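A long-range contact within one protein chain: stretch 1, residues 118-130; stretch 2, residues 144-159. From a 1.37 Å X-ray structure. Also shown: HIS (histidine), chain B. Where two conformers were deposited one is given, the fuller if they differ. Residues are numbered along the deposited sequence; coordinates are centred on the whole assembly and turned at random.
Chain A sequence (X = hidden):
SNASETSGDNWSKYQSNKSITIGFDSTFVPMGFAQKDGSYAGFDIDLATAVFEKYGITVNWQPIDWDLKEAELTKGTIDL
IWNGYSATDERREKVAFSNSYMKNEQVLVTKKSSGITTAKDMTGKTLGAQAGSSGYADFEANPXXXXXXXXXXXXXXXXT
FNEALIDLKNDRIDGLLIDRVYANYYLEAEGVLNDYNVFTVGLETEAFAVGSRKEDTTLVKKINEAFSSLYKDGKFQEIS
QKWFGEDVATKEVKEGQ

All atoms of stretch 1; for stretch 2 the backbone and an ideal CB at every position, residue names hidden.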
# COMPACT_ATOMS: atom_id res chain seq x y z
N THR A 118 -4.01 -12.65 19.50
CA THR A 118 -3.70 -11.40 20.17
C THR A 118 -2.20 -11.18 20.12
O THR A 118 -1.44 -12.15 20.13
CB THR A 118 -4.21 -11.43 21.62
OG1 THR A 118 -4.01 -10.13 22.21
CG2 THR A 118 -3.50 -12.44 22.47
N ALA A 119 -1.77 -9.93 20.12
CA ALA A 119 -0.34 -9.60 20.10
C ALA A 119 0.39 -10.21 21.28
O ALA A 119 1.53 -10.64 21.14
CB ALA A 119 -0.16 -8.09 20.11
N LYS A 120 -0.20 -10.27 22.47
CA LYS A 120 0.57 -10.80 23.58
C LYS A 120 0.94 -12.26 23.42
O LYS A 120 1.92 -12.71 24.01
CB LYS A 120 -0.07 -10.50 24.93
CG LYS A 120 -1.33 -11.18 25.28
CD LYS A 120 -1.79 -10.60 26.62
CE LYS A 120 -2.84 -11.43 27.32
NZ LYS A 120 -3.56 -10.60 28.33
N ASP A 121 0.21 -13.01 22.61
CA ASP A 121 0.56 -14.40 22.39
C ASP A 121 1.64 -14.57 21.32
O ASP A 121 2.00 -15.70 20.97
CB ASP A 121 -0.70 -15.23 22.16
CG ASP A 121 -1.50 -15.44 23.44
OD1 ASP A 121 -0.95 -15.25 24.54
OD2 ASP A 121 -2.70 -15.78 23.34
N MET A 122 2.19 -13.45 20.84
CA MET A 122 3.42 -13.47 20.03
C MET A 122 4.68 -13.43 20.88
O MET A 122 5.79 -13.33 20.34
CB MET A 122 3.42 -12.29 19.06
CG MET A 122 2.48 -12.47 17.89
SD MET A 122 2.99 -13.78 16.72
CE MET A 122 4.49 -13.06 16.04
N THR A 123 4.53 -13.48 22.20
CA THR A 123 5.67 -13.42 23.09
C THR A 123 6.62 -14.57 22.75
O THR A 123 6.23 -15.74 22.71
CB THR A 123 5.23 -13.42 24.58
OG1 THR A 123 4.45 -12.23 24.82
CG2 THR A 123 6.47 -13.40 25.49
N GLY A 124 7.87 -14.22 22.43
CA GLY A 124 8.87 -15.22 22.10
C GLY A 124 8.70 -15.86 20.73
O GLY A 124 9.45 -16.76 20.36
N LYS A 125 7.72 -15.39 19.95
CA LYS A 125 7.43 -15.94 18.62
C LYS A 125 8.08 -15.07 17.54
O LYS A 125 8.45 -13.93 17.78
CB LYS A 125 5.91 -16.01 18.40
CG LYS A 125 5.17 -16.91 19.39
CD LYS A 125 5.53 -18.37 19.19
CE LYS A 125 4.70 -19.28 20.07
NZ LYS A 125 5.27 -20.66 20.04
N THR A 126 8.23 -15.62 16.34
CA THR A 126 8.93 -14.98 15.23
C THR A 126 7.96 -14.15 14.40
O THR A 126 6.93 -14.66 13.91
CB THR A 126 9.61 -16.03 14.35
OG1 THR A 126 10.44 -16.86 15.17
CG2 THR A 126 10.45 -15.37 13.23
N LEU A 127 8.28 -12.87 14.23
CA LEU A 127 7.50 -11.94 13.42
C LEU A 127 8.19 -11.67 12.10
O LEU A 127 9.41 -11.57 12.05
CB LEU A 127 7.37 -10.61 14.18
CG LEU A 127 6.51 -9.55 13.48
CD1 LEU A 127 5.08 -9.95 13.50
CD2 LEU A 127 6.71 -8.20 14.16
N GLY A 128 7.39 -11.57 11.03
CA GLY A 128 7.85 -11.07 9.74
C GLY A 128 7.18 -9.76 9.36
O GLY A 128 6.13 -9.40 9.88
N ALA A 129 7.80 -9.05 8.42
CA ALA A 129 7.31 -7.76 7.93
C ALA A 129 7.92 -7.49 6.56
O ALA A 129 8.97 -8.02 6.21
CB ALA A 129 7.72 -6.62 8.88
N GLN A 130 7.25 -6.62 5.81
CA GLN A 130 7.83 -6.10 4.57
C GLN A 130 8.79 -4.98 4.91
O GLN A 130 8.45 -4.02 5.61
CB GLN A 130 6.74 -5.60 3.62
CG GLN A 130 7.35 -5.02 2.34
CD GLN A 130 6.34 -4.46 1.36
OE1 GLN A 130 5.41 -3.70 1.75
NE2 GLN A 130 6.51 -4.78 0.09
N UNK A 144 6.25 -1.03 22.25
CA UNK A 144 5.43 -1.70 23.24
C UNK A 144 4.41 -2.66 22.64
O UNK A 144 3.94 -3.57 23.32
CB UNK A 144 4.71 -0.66 24.09
N UNK A 145 4.01 -2.41 21.40
CA UNK A 145 3.00 -3.23 20.75
C UNK A 145 3.46 -4.64 20.40
O UNK A 145 2.84 -5.62 20.77
CB UNK A 145 2.53 -2.53 19.48
N UNK A 146 4.58 -4.75 19.70
CA UNK A 146 5.15 -6.05 19.35
C UNK A 146 6.65 -6.13 19.56
O UNK A 146 7.13 -7.18 19.92
CB UNK A 146 4.83 -6.38 17.89
N UNK A 147 7.46 -5.20 19.24
CA UNK A 147 8.88 -5.35 19.22
C UNK A 147 9.43 -5.82 20.54
O UNK A 147 10.29 -6.66 20.57
CB UNK A 147 9.54 -4.03 18.82
N UNK A 148 8.99 -5.36 21.57
CA UNK A 148 9.48 -5.68 22.90
C UNK A 148 9.24 -7.13 23.30
O UNK A 148 9.98 -7.68 24.08
CB UNK A 148 8.82 -4.75 23.92
N UNK A 149 8.19 -7.73 22.77
CA UNK A 149 7.86 -9.10 23.13
C UNK A 149 8.16 -10.22 22.14
O UNK A 149 8.27 -11.35 22.54
CB UNK A 149 6.36 -9.15 23.44
N UNK A 150 8.31 -9.91 20.87
CA UNK A 150 8.60 -10.94 19.89
C UNK A 150 10.04 -11.44 20.00
O UNK A 150 10.88 -10.76 20.55
CB UNK A 150 8.34 -10.41 18.48
N UNK A 151 10.30 -12.63 19.49
CA UNK A 151 11.64 -13.20 19.53
C UNK A 151 12.66 -12.22 18.96
O UNK A 151 12.44 -11.63 17.90
CB UNK A 151 11.68 -14.52 18.76
N UNK A 152 13.76 -12.05 19.69
CA UNK A 152 14.89 -11.20 19.28
C UNK A 152 14.59 -9.70 19.13
O UNK A 152 15.45 -8.94 18.71
CB UNK A 152 15.43 -11.72 17.94
N UNK A 153 13.39 -9.27 19.52
CA UNK A 153 12.99 -7.88 19.37
C UNK A 153 13.25 -7.38 17.96
O UNK A 153 13.69 -6.26 17.73
CB UNK A 153 13.73 -7.00 20.38
N UNK A 154 12.93 -8.23 16.99
CA UNK A 154 13.18 -7.98 15.58
C UNK A 154 12.05 -8.52 14.73
O UNK A 154 11.25 -9.32 15.21
CB UNK A 154 14.51 -8.60 15.15
N UNK A 155 11.97 -8.09 13.48
CA UNK A 155 11.15 -8.75 12.48
C UNK A 155 12.04 -9.27 11.38
O UNK A 155 12.95 -8.57 10.91
CB UNK A 155 10.09 -7.80 11.92
N UNK A 156 11.80 -10.51 10.96
CA UNK A 156 12.29 -11.03 9.69
C UNK A 156 11.79 -10.07 8.62
O UNK A 156 10.62 -9.67 8.64
CB UNK A 156 11.82 -12.46 9.43
N UNK A 157 12.66 -9.70 7.69
CA UNK A 157 12.31 -8.74 6.65
C UNK A 157 12.30 -9.35 5.25
O UNK A 157 13.14 -10.17 4.88
CB UNK A 157 13.29 -7.56 6.69
N UNK A 158 11.31 -8.92 4.49
CA UNK A 158 11.02 -9.43 3.15
C UNK A 158 10.78 -8.27 2.19
O UNK A 158 10.17 -7.24 2.56
CB UNK A 158 9.81 -10.36 3.17
N UNK A 159 11.23 -8.42 0.96
CA UNK A 159 10.96 -7.41 -0.06
C UNK A 159 9.47 -7.30 -0.36
O UNK A 159 8.94 -6.19 -0.53
CB UNK A 159 11.73 -7.74 -1.34
N HIS B . 0.90 0.37 2.96
CA HIS B . 2.31 -0.06 3.12
C HIS B . 3.26 1.04 2.72
O HIS B . 2.80 2.12 2.28
CB HIS B . 2.60 -1.40 2.40
CG HIS B . 2.78 -1.35 0.91
ND1 HIS B . 3.69 -2.18 0.27
CD2 HIS B . 2.13 -0.69 -0.08
CE1 HIS B . 3.61 -1.99 -1.03
NE2 HIS B . 2.66 -1.10 -1.27
OXT HIS B . 4.48 0.83 2.88

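At position 144 the ideal CB finds nothing of stretch 1 within 5.5 Å. The contact sets no preference. The residue is Glu-144. Position 145 points sideways, also without a near neighbour, so many side chains would do. It is Ile-145; its backbone O lies 3.9 Å from Ala-119 CB.

Position 146 points toward stretch 1, with its ideal CB 4.6 Å from Leu-127 CD2. Ala-119 and Met-122 add apolar surface. A medium or large aliphatic group would suit. Leu-146 fills the place: its CD2 is 4.0 Å from Met-122 CB and 4.1 Å from Ala-119 CB, and its CD1 is 4.3 Å from Leu-127 CD2.

Positions 147 and 148 leave stretch 1 alone, and polar residues are as good as any. They are Lys-147 and Asn-148.

Position 149 points sideways, its ideal CB 3.9 Å from Thr-123 OG1. That hydroxyl already donates to Lys-120 O, so a polar partner is not required. An aliphatic chain could lie along the 3-10 segment. Ile-149 does so, with CD1 3.3 Å from Ala-119 O. Its backbone O accepts from Gly-124 N at 2.9 Å.

Position 150 has its ideal CB 3.6 Å from Lys-125 O and 4.4 Å from Leu-127 CB. A compact apolar residue fits. Val-150 CG1 lies 4.1 Å from Leu-127 CB and 4.2 Å from Met-122 CB.

Position 151 points at two carbonyls, its ideal CB 3.5 Å from Gly-124 O and 3.4 Å from Lys-125 O. Little room remains, which favours a small residue. It is Ala-151, whose N donates to Lys-125 O at 2.8 Å.

Positions 152 and 153 both have positive phi, which asparagine and glycine tolerate well. Neither ideal CB comes near stretch 1. They are Asn-152 and Lys-153. At 154 too the ideal CB has nothing near, so many side chains would do; it is Glu-154. One water links its O and Ala-151 O to Leu-127 N.

Position 155 faces the Leu-127 and Ala-129 side of the parallel pairing, its ideal CB 4.0 Å from Ala-129 CB. A small apolar residue suits. Ala-155 CB packs 4.1 Å from Leu-127 CD2.

Position 156 turns to the other face, beside Gly-128. Several polar or apolar groups could fit. Asn-156 receives Ala-129 N on its O at 2.9 Å.

Position 157 shares the face of Ala-129 but has space beyond, so a long or polar side chain could serve as well as a short one. Gln-157 leads its end away.

Position 158 lies on the Gly-128 face, where the missing side chain leaves room for a ring. Tyr-158 CE2 sits 4.2 Å from Gly-128 CA.

Position 159 points away, so stretch 1 sets little preference. Gln-159 contributes its backbone O, 2.9 Å from the donor Gln-130 NE2.

Stretch 2, residues 144-159: EILKNIVANKEANQYQ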
# COMPACT_ATOMS: atom_id res chain seq x y z
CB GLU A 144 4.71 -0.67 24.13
CG GLU A 144 3.58 0.11 23.45
CD GLU A 144 4.04 1.27 22.56
OE1 GLU A 144 5.27 1.51 22.42
OE2 GLU A 144 3.16 1.97 22.01
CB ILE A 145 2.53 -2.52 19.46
CG1 ILE A 145 1.88 -1.16 19.75
CG2 ILE A 145 1.57 -3.39 18.67
CD1 ILE A 145 0.62 -1.21 20.59
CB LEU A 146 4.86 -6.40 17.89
CG LEU A 146 3.47 -6.96 17.63
CD1 LEU A 146 3.16 -6.87 16.15
CD2 LEU A 146 3.36 -8.39 18.12
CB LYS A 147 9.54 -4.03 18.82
CG LYS A 147 11.05 -4.11 18.70
CD LYS A 147 11.68 -2.83 18.18
CE LYS A 147 13.19 -2.97 18.15
NZ LYS A 147 13.88 -1.73 17.74
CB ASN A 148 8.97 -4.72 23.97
CG ASN A 148 9.64 -3.38 23.90
OD1 ASN A 148 10.62 -3.22 23.22
ND2 ASN A 148 9.09 -2.41 24.58
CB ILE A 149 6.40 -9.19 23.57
CG1 ILE A 149 5.45 -8.86 22.42
CG2 ILE A 149 6.19 -8.26 24.76
CD1 ILE A 149 4.01 -9.20 22.71
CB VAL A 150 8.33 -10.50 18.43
CG1 VAL A 150 6.88 -10.12 18.25
CG2 VAL A 150 9.25 -9.36 18.01
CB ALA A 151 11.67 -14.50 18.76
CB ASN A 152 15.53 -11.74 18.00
CG ASN A 152 15.93 -13.18 18.14
OD1 ASN A 152 16.66 -13.54 19.06
ND2 ASN A 152 15.42 -14.02 17.25
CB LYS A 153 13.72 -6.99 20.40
CG LYS A 153 13.40 -7.35 21.83
CD LYS A 153 13.99 -6.31 22.79
CE LYS A 153 13.47 -6.47 24.22
NZ LYS A 153 13.96 -7.72 24.86
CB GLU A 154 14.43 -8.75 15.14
CG GLU A 154 15.68 -8.22 15.60
CD GLU A 154 16.84 -9.17 15.33
OE1 GLU A 154 16.66 -10.29 14.77
OE2 GLU A 154 17.92 -8.76 15.71
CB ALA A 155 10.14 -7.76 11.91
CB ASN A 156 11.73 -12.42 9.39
CG ASN A 156 12.54 -13.54 10.00
OD1 ASN A 156 13.27 -13.35 10.97
ND2 ASN A 156 12.42 -14.74 9.42
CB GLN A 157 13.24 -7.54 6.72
CG GLN A 157 12.94 -6.62 7.91
CD GLN A 157 14.10 -5.74 8.29
OE1 GLN A 157 14.82 -5.25 7.43
NE2 GLN A 157 14.28 -5.53 9.58
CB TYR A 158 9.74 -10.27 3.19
CG TYR A 158 9.88 -11.47 4.10
CD1 TYR A 158 10.41 -12.66 3.62
CD2 TYR A 158 9.54 -11.40 5.43
CE1 TYR A 158 10.58 -13.75 4.44
CE2 TYR A 158 9.69 -12.49 6.26
CZ TYR A 158 10.21 -13.65 5.75
OH TYR A 158 10.38 -14.72 6.60
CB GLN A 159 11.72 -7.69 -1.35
CG GLN A 159 11.77 -6.48 -2.27
CD GLN A 159 12.24 -6.79 -3.69
OE1 GLN A 159 12.81 -5.93 -4.35
NE2 GLN A 159 12.00 -8.01 -4.15
O HOH W 1 10.71 -11.94 15.63
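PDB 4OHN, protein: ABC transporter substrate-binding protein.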